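Local coordinates for dihydrodipicolinate synthase (Agrobacterium tumefaciens, PDB 3B4U), which probably catalyses, as a TIM-barrel lyase of the dihydrodipicolinate synthase family, the condensation of pyruvate with aspartate semialdehyde on the way to lysine, at residues Thr218-Ala223 against Asp231-Asp236; Ala28-Cys33 against Ser63-Ala68. All coordinates share one frame; numbering follows the deposited sequence.

Interaction 1: Thr218-Ala223 against Asp231-Asp236; sequences TQEVRA and DPRIVD
Glu-220 faces the first turn of helix 232-240, its aliphatic part laid against Arg-233 and Ile-234 while its carboxylate turns off to one side. Helix 218-225 follows the last barrel strand, 208-211; helix 232-240 begins the C-terminal helices that come after the barrel in this family. The nearest approach is Glu-220 CG to Arg-233 NH2 at 3.6 Å, oblique to the guanidinium. The bend at chi2 (79°) swings the acid away from Asp-231; its plane stands 51° from the guanidinium, and Glu-220 OE2 stays 4.6 Å from Arg-233 NH2, off the guanidinium plane, where none of its hydrogens is directed. Water 2 spans this gap, donating to Glu-220 OE2 and accepting from Arg-233 NH2.

Asp-231 N-caps the second helix: its OD1 takes Arg-233 N at 3.1 Å, on the anti side but well out of the carboxylate plane, and Arg-233 NE through the syn lone pair, nearly straight at 174°. Arg-233 NH2 reaches Asp-231 OD2 at 2.8 Å, completing a side-on, two-nitrogen salt bridge. Water 1 donates to both Glu-220 O and Asp-231 OD2. Deeper in, Ile-234 CD1 lies 4.0 Å from Glu-220 CB and 4.5 Å from Val-221 CG2.

The helices thus meet through a small apolar patch and two bridging waters; Glu-220 probably feels the positive charge of Arg-233 directly, but the hydrogen-bonded link between them runs through water 2.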
ATOM      1  N   THR B 218     -15.597  17.116 -18.895  1.00  7.67           N
ATOM      2  CA  THR B 218     -16.386  15.893 -19.044  1.00  7.75           C
ATOM      3  C   THR B 218     -16.819  15.621 -20.481  1.00  7.21           C
ATOM      4  O   THR B 218     -16.616  14.516 -20.987  1.00  7.33           O
ATOM      5  CB  THR B 218     -17.605  15.907 -18.125  1.00  7.52           C
ATOM      6  OG1 THR B 218     -17.204  16.211 -16.779  1.00  8.61           O
ATOM      7  CG2 THR B 218     -18.268  14.552 -18.176  1.00  8.99           C
ATOM      8  N   GLN B 219     -17.432  16.625 -21.121  1.00  8.18           N
ATOM      9  CA  GLN B 219     -17.893  16.424 -22.488  1.00  9.19           C
ATOM     10  C   GLN B 219     -16.762  16.088 -23.446  1.00  8.55           C
ATOM     11  O   GLN B 219     -16.911  15.243 -24.329  1.00  8.14           O
ATOM     12  CB  GLN B 219     -18.658  17.655 -22.975  1.00 10.64           C
ATOM     13  CG  GLN B 219     -20.101  17.649 -22.558  1.00 14.68           C
ATOM     14  CD  GLN B 219     -20.883  16.616 -23.345  1.00 17.22           C
ATOM     15  OE1 GLN B 219     -20.940  16.682 -24.585  1.00 22.18           O
ATOM     16  NE2 GLN B 219     -21.519  15.683 -22.663  1.00 18.99           N
ATOM     17  N   GLU B 220     -15.630  16.736 -23.260  1.00  7.83           N
ATOM     18  CA  GLU B 220     -14.501  16.506 -24.143  1.00  7.97           C
ATOM     19  C   GLU B 220     -13.961  15.082 -24.009  1.00  7.79           C
ATOM     20  O   GLU B 220     -13.650  14.403 -24.987  1.00  7.86           O
ATOM     21  CB  GLU B 220     -13.372  17.519 -23.874  1.00  8.50           C
ATOM     22  CG  GLU B 220     -13.710  18.956 -24.259  1.00  9.20           C
ATOM     23  CD  GLU B 220     -14.574  19.728 -23.284  1.00 11.74           C
ATOM     24  OE1 GLU B 220     -14.958  19.205 -22.210  1.00 10.59           O
ATOM     25  OE2 GLU B 220     -14.881  20.889 -23.620  1.00 13.24           O
ATOM     26  N   VAL B 221     -13.870  14.596 -22.783  1.00  7.49           N
ATOM     27  CA  VAL B 221     -13.438  13.218 -22.562  1.00  7.13           C
ATOM     28  C   VAL B 221     -14.495  12.238 -23.067  1.00  7.28           C
ATOM     29  O   VAL B 221     -14.145  11.198 -23.604  1.00  7.14           O
ATOM     30  CB  VAL B 221     -13.020  12.947 -21.101  1.00  7.55           C
ATOM     31  CG1 VAL B 221     -12.586  11.503 -20.944  1.00  8.23           C
ATOM     32  CG2 VAL B 221     -11.879  13.893 -20.672  1.00  8.65           C
ATOM     33  N   ARG B 222     -15.782  12.547 -22.898  1.00  7.12           N
ATOM     34  CA  ARG B 222     -16.816  11.648 -23.404  1.00  7.37           C
ATOM     35  C   ARG B 222     -16.685  11.396 -24.907  1.00  7.32           C
ATOM     36  O   ARG B 222     -16.855  10.283 -25.379  1.00  7.28           O
ATOM     37  CB  ARG B 222     -18.206  12.179 -23.040  1.00  8.03           C
ATOM     38  CG  ARG B 222     -19.287  11.195 -23.411  1.00  8.89           C
ATOM     39  CD  ARG B 222     -20.705  11.714 -23.166  1.00  9.80           C
ATOM     40  NE  ARG B 222     -21.674  10.742 -23.676  1.00 12.11           N
ATOM     41  CZ  ARG B 222     -22.042   9.619 -23.086  1.00 12.53           C
ATOM     42  NH1 ARG B 222     -21.646   9.295 -21.842  1.00 12.66           N
ATOM     43  NH2 ARG B 222     -22.824   8.794 -23.761  1.00 14.00           N
ATOM     44  N   ALA B 223     -16.352  12.445 -25.649  1.00  7.96           N
ATOM     45  CA  ALA B 223     -16.224  12.301 -27.106  1.00  7.85           C
ATOM     46  C   ALA B 223     -15.132  11.296 -27.436  1.00  8.12           C
ATOM     47  O   ALA B 223     -15.225  10.589 -28.436  1.00  9.55           O
ATOM     48  CB  ALA B 223     -15.952  13.640 -27.728  1.00  9.56           C
ATOM     49  N   ASP B 231      -9.039  14.000 -29.506  1.00  7.77           N
ATOM     50  CA  ASP B 231      -9.019  15.404 -29.101  1.00  7.88           C
ATOM     51  C   ASP B 231      -7.588  15.771 -28.747  1.00  7.49           C
ATOM     52  O   ASP B 231      -7.130  15.635 -27.590  1.00  7.35           O
ATOM     53  CB  ASP B 231      -9.963  15.715 -27.943  1.00  8.14           C
ATOM     54  CG  ASP B 231     -10.147  17.189 -27.728  1.00  8.29           C
ATOM     55  OD1 ASP B 231      -9.309  18.018 -28.212  1.00  8.81           O
ATOM     56  OD2 ASP B 231     -11.157  17.569 -27.088  1.00  8.74           O
ATOM     57  N   PRO B 232      -6.823  16.271 -29.724  1.00  7.52           N
ATOM     58  CA  PRO B 232      -5.448  16.661 -29.471  1.00  7.59           C
ATOM     59  C   PRO B 232      -5.257  17.653 -28.331  1.00  6.98           C
ATOM     60  O   PRO B 232      -4.212  17.648 -27.688  1.00  7.62           O
ATOM     61  CB  PRO B 232      -5.004  17.245 -30.819  1.00  8.13           C
ATOM     62  CG  PRO B 232      -5.797  16.441 -31.811  1.00  8.26           C
ATOM     63  CD  PRO B 232      -7.159  16.357 -31.159  1.00  8.27           C
ATOM     64  N   ARG B 233      -6.242  18.483 -28.046  1.00  7.52           N
ATOM     65  CA  ARG B 233      -6.114  19.443 -26.949  1.00  7.84           C
ATOM     66  C   ARG B 233      -5.957  18.732 -25.600  1.00  7.14           C
ATOM     67  O   ARG B 233      -5.233  19.178 -24.736  1.00  7.66           O
ATOM     68  CB  ARG B 233      -7.344  20.336 -26.858  1.00  8.12           C
ATOM     69  CG  ARG B 233      -7.664  21.170 -28.088  1.00  8.43           C
ATOM     70  CD  ARG B 233      -8.981  21.869 -27.920  1.00  9.32           C
ATOM     71  NE  ARG B 233     -10.068  20.888 -27.787  1.00  9.28           N
ATOM     72  CZ  ARG B 233     -11.308  21.185 -27.423  1.00 10.78           C
ATOM     73  NH1 ARG B 233     -11.687  22.439 -27.235  1.00 11.06           N
ATOM     74  NH2 ARG B 233     -12.182  20.208 -27.268  1.00 10.76           N
ATOM     75  N   ILE B 234      -6.677  17.626 -25.411  1.00  7.29           N
ATOM     76  CA  ILE B 234      -6.612  16.865 -24.173  1.00  8.02           C
ATOM     77  C   ILE B 234      -5.239  16.218 -24.033  1.00  7.83           C
ATOM     78  O   ILE B 234      -4.628  16.216 -22.977  1.00  7.68           O
ATOM     79  CB  ILE B 234      -7.739  15.801 -24.158  1.00  7.82           C
ATOM     80  CG1 ILE B 234      -9.115  16.479 -24.122  1.00  9.82           C
ATOM     81  CG2 ILE B 234      -7.572  14.811 -22.984  1.00  8.82           C
ATOM     82  CD1 ILE B 234      -9.525  17.044 -22.769  1.00 12.46           C
ATOM     83  N   VAL B 235      -4.728  15.652 -25.127  1.00  7.40           N
ATOM     84  CA  VAL B 235      -3.389  15.056 -25.130  1.00  7.88           C
ATOM     85  C   VAL B 235      -2.357  16.104 -24.733  1.00  8.19           C
ATOM     86  O   VAL B 235      -1.503  15.880 -23.869  1.00  7.91           O
ATOM     87  CB  VAL B 235      -3.074  14.432 -26.500  1.00  8.43           C
ATOM     88  CG1 VAL B 235      -1.608  13.941 -26.553  1.00  9.28           C
ATOM     89  CG2 VAL B 235      -4.063  13.323 -26.802  1.00  9.98           C
ATOM     90  N   ASP B 236      -2.452  17.275 -25.345  1.00  7.50           N
ATOM     91  CA  ASP B 236      -1.533  18.360 -25.034  1.00  7.98           C
ATOM     92  C   ASP B 236      -1.646  18.817 -23.579  1.00  7.63           C
ATOM     93  O   ASP B 236      -0.648  19.052 -22.932  1.00  8.24           O
ATOM     94  CB  ASP B 236      -1.785  19.573 -25.937  1.00  7.55           C
ATOM     95  CG  ASP B 236      -1.302  19.389 -27.361  1.00  9.29           C
ATOM     96  OD1 ASP B 236      -0.623  18.405 -27.712  1.00  9.99           O
ATOM     97  OD2 ASP B 236      -1.602  20.323 -28.142  1.00 11.21           O
TER
HETATM   98  O   HOH W   1     -13.299  15.985 -27.260  1.00  8.36           O
HETATM   99  O   HOH W   2     -14.515  21.761 -26.163  1.00 19.95           O

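Interaction 2: Ala28-Cys33 against Ser63-Ala68; sequences AHARRC and SSFIAA
Ala-30 and Phe-65 join two neighbouring outer helices of the TIM barrel, 23-35 and 57-67, linked along the chain through strand 40-43 in a beta-alpha-beta-alpha run that starts at strand 6-10. Apolar packing is slight but close. Ala-30 CB, directed at the other helix, comes 3.6 Å from Phe-65 CE2 and 4.0 Å from Phe-65 CZ, meeting the ring obliquely. The Phe-65 ring reaches across with its first torsion away from a staggered value, and both residues also touch strand 40-43, Ala-30 on Val-41 and Phe-65 on Leu-43. The pair is thus part of the packing between these helices and strand 40-43.

The polar contact lies on the exposed side, at Arg-31. Its chain bends at chi2 (-75°), which brings its end toward the last turn of helix 57-67, where Ala-68 has just left the helix and its carbonyl can take up a side-chain donor. Arg-31 addresses this one oxygen twice. Water 3 accepts from Arg-31 NE at 2.8 Å and donates to Ala-68 O, giving a solvent-mediated link; beside it runs the direct bond between the helices, in which Arg-31 NH1 donates to Ala-68 O at 2.9 Å. That bond is bent to 141° at the hydrogen, with the oxygen almost in the guanidinium plane and the donor tilted 28° from the carbonyl plane.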
ATOM      1  N   ALA B  28     -22.252  16.741  -4.846  1.00  7.56           N
ATOM      2  CA  ALA B  28     -22.608  17.746  -5.862  1.00  8.49           C
ATOM      3  C   ALA B  28     -21.680  17.664  -7.091  1.00  7.78           C
ATOM      4  O   ALA B  28     -22.134  17.785  -8.230  1.00  7.85           O
ATOM      5  CB  ALA B  28     -22.597  19.160  -5.239  1.00  9.18           C
ATOM      6  N   HIS B  29     -20.409  17.415  -6.838  1.00  7.16           N
ATOM      7  CA  HIS B  29     -19.453  17.231  -7.918  1.00  7.26           C
ATOM      8  C   HIS B  29     -19.773  15.976  -8.722  1.00  6.91           C
ATOM      9  O   HIS B  29     -19.763  16.008  -9.952  1.00  7.40           O
ATOM     10  CB  HIS B  29     -18.031  17.233  -7.355  1.00  7.30           C
ATOM     11  CG  HIS B  29     -16.989  17.024  -8.380  1.00  6.92           C
ATOM     12  ND1 HIS B  29     -16.821  17.872  -9.449  1.00  7.19           N
ATOM     13  CD2 HIS B  29     -16.056  16.052  -8.478  1.00  6.77           C
ATOM     14  CE1 HIS B  29     -15.811  17.408 -10.171  1.00  6.42           C
ATOM     15  NE2 HIS B  29     -15.324  16.305  -9.615  1.00  7.10           N
ATOM     16  N   ALA B  30     -20.109  14.890  -8.049  1.00  6.92           N
ATOM     17  CA  ALA B  30     -20.529  13.681  -8.750  1.00  7.11           C
ATOM     18  C   ALA B  30     -21.744  13.964  -9.632  1.00  7.53           C
ATOM     19  O   ALA B  30     -21.798  13.550 -10.786  1.00  7.42           O
ATOM     20  CB  ALA B  30     -20.839  12.575  -7.758  1.00  7.21           C
ATOM     21  N   ARG B  31     -22.745  14.657  -9.095  1.00  7.71           N
ATOM     22  CA  ARG B  31     -23.941  14.963  -9.868  1.00  8.06           C
ATOM     23  C   ARG B  31     -23.600  15.802 -11.090  1.00  8.32           C
ATOM     24  O   ARG B  31     -24.164  15.599 -12.166  1.00  8.82           O
ATOM     25  CB  ARG B  31     -24.949  15.722  -9.023  1.00  9.58           C
ATOM     26  CG  ARG B  31     -25.613  14.863  -7.969  1.00 12.08           C
ATOM     27  CD  ARG B  31     -26.652  13.928  -8.543  1.00 18.64           C
ATOM     28  NE  ARG B  31     -27.472  13.295  -7.495  1.00 19.08           N
ATOM     29  CZ  ARG B  31     -28.296  12.265  -7.695  1.00 20.30           C
ATOM     30  NH1 ARG B  31     -28.965  11.785  -6.669  1.00 21.79           N
ATOM     31  NH2 ARG B  31     -28.463  11.705  -8.881  1.00 19.77           N
ATOM     32  N   ARG B  32     -22.690  16.752 -10.938  1.00  8.13           N
ATOM     33  CA  ARG B  32     -22.245  17.589 -12.064  1.00  8.63           C
ATOM     34  C   ARG B  32     -21.578  16.727 -13.130  1.00  8.73           C
ATOM     35  O   ARG B  32     -21.869  16.853 -14.325  1.00  8.74           O
ATOM     36  CB  ARG B  32     -21.312  18.685 -11.548  1.00  9.07           C
ATOM     37  CG  ARG B  32     -20.616  19.454 -12.668  1.00  9.03           C
ATOM     38  CD  ARG B  32     -19.898  20.710 -12.165  1.00  9.60           C
ATOM     39  NE  ARG B  32     -18.945  20.367 -11.111  1.00  9.55           N
ATOM     40  CZ  ARG B  32     -18.791  21.004  -9.964  1.00  9.25           C
ATOM     41  NH1 ARG B  32     -19.470  22.106  -9.716  1.00 11.28           N
ATOM     42  NH2 ARG B  32     -17.960  20.537  -9.062  1.00 10.07           N
ATOM     43  N   CYS B  33     -20.666  15.846 -12.735  1.00  7.89           N
ATOM     44  CA  CYS B  33     -19.991  14.996 -13.697  1.00  8.01           C
ATOM     45  C   CYS B  33     -20.949  14.055 -14.423  1.00  8.00           C
ATOM     46  O   CYS B  33     -20.844  13.867 -15.653  1.00  8.43           O
ATOM     47  CB  CYS B  33     -18.896  14.189 -12.976  1.00  7.81           C
ATOM     48  SG  CYS B  33     -17.466  15.164 -12.455  1.00  8.95           S
ATOM     49  N   SER B  63     -22.359   5.263   1.889  1.00  7.21           N
ATOM     50  CA  SER B  63     -23.696   5.339   2.453  1.00  7.80           C
ATOM     51  C   SER B  63     -24.331   6.695   2.155  1.00  7.73           C
ATOM     52  O   SER B  63     -25.512   6.782   1.813  1.00  7.76           O
ATOM     53  CB  SER B  63     -23.603   5.085   3.952  1.00  8.57           C
ATOM     54  OG  SER B  63     -24.883   5.161   4.555  1.00 10.02           O
ATOM     55  N   SER B  64     -23.579   7.776   2.310  1.00  7.52           N
ATOM     56  CA  SER B  64     -24.102   9.108   2.025  1.00  7.97           C
ATOM     57  C   SER B  64     -24.440   9.306   0.551  1.00  6.93           C
ATOM     58  O   SER B  64     -25.460   9.930   0.230  1.00  7.21           O
ATOM     59  CB  SER B  64     -23.119  10.171   2.473  1.00  7.79           C
ATOM     60  OG  SER B  64     -22.965  10.190   3.881  1.00  9.48           O
ATOM     61  N   PHE B  65     -23.612   8.770  -0.344  1.00  6.47           N
ATOM     62  CA  PHE B  65     -23.929   8.855  -1.779  1.00  6.75           C
ATOM     63  C   PHE B  65     -25.257   8.188  -2.071  1.00  7.01           C
ATOM     64  O   PHE B  65     -26.091   8.727  -2.825  1.00  7.94           O
ATOM     65  CB  PHE B  65     -22.838   8.148  -2.606  1.00  6.50           C
ATOM     66  CG  PHE B  65     -21.798   9.081  -3.181  1.00  6.28           C
ATOM     67  CD1 PHE B  65     -20.876   9.718  -2.368  1.00  7.07           C
ATOM     68  CD2 PHE B  65     -21.750   9.318  -4.561  1.00  6.68           C
ATOM     69  CE1 PHE B  65     -19.953  10.599  -2.935  1.00  7.20           C
ATOM     70  CE2 PHE B  65     -20.847  10.204  -5.102  1.00  6.90           C
ATOM     71  CZ  PHE B  65     -19.942  10.849  -4.290  1.00  7.10           C
ATOM     72  N   ILE B  66     -25.459   7.007  -1.493  1.00  7.17           N
ATOM     73  CA  ILE B  66     -26.679   6.245  -1.746  1.00  8.13           C
ATOM     74  C   ILE B  66     -27.891   6.941  -1.121  1.00  8.39           C
ATOM     75  O   ILE B  66     -28.945   7.046  -1.756  1.00  8.33           O
ATOM     76  CB  ILE B  66     -26.481   4.789  -1.306  1.00  8.71           C
ATOM     77  CG1 ILE B  66     -25.431   4.155  -2.231  1.00 10.60           C
ATOM     78  CG2 ILE B  66     -27.803   4.027  -1.361  1.00 10.02           C
ATOM     79  CD1 ILE B  66     -24.967   2.756  -1.844  1.00 11.63           C
ATOM     80  N   ALA B  67     -27.745   7.479   0.083  1.00  8.14           N
ATOM     81  CA  ALA B  67     -28.847   8.221   0.710  1.00  9.23           C
ATOM     82  C   ALA B  67     -29.192   9.479  -0.070  1.00  9.30           C
ATOM     83  O   ALA B  67     -30.358   9.883  -0.102  1.00 10.08           O
ATOM     84  CB  ALA B  67     -28.500   8.565   2.149  1.00 10.39           C
ATOM     85  N   ALA B  68     -28.211  10.074  -0.747  1.00  8.71           N
ATOM     86  CA  ALA B  68     -28.397  11.271  -1.563  1.00  9.43           C
ATOM     87  C   ALA B  68     -29.028  10.929  -2.930  1.00  9.49           C
ATOM     88  O   ALA B  68     -29.225  11.805  -3.755  1.00 10.86           O
ATOM     89  CB  ALA B  68     -27.081  12.002  -1.750  1.00  9.78           C
TER
HETATM   90  O   HOH W   3     -27.864  14.464  -4.961  1.00 22.85           O

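In the fold
Interaction 2 lies within the helical layer of the barrel; interaction 1 joins that layer's last helix, 218-225, to the C-terminal helices, with no strand between its segments. Both are partly buried, about 16 and 17 Å from the chain centre to the contact centres. Interaction 2 has buried apolar residues on the strand side and an exposed arginine, whereas in interaction 1 the buried pair is Val-221 and Ile-234 and none of the touching residues is fully exposed. Water carries the polar part of interaction 1; interaction 2 adds a direct side-chain bond to a carbonyl. Their centres lie 24 Å apart, yet the first helices of each touch where Thr-218 CG2 packs 3.7 Å from Cys-33 O.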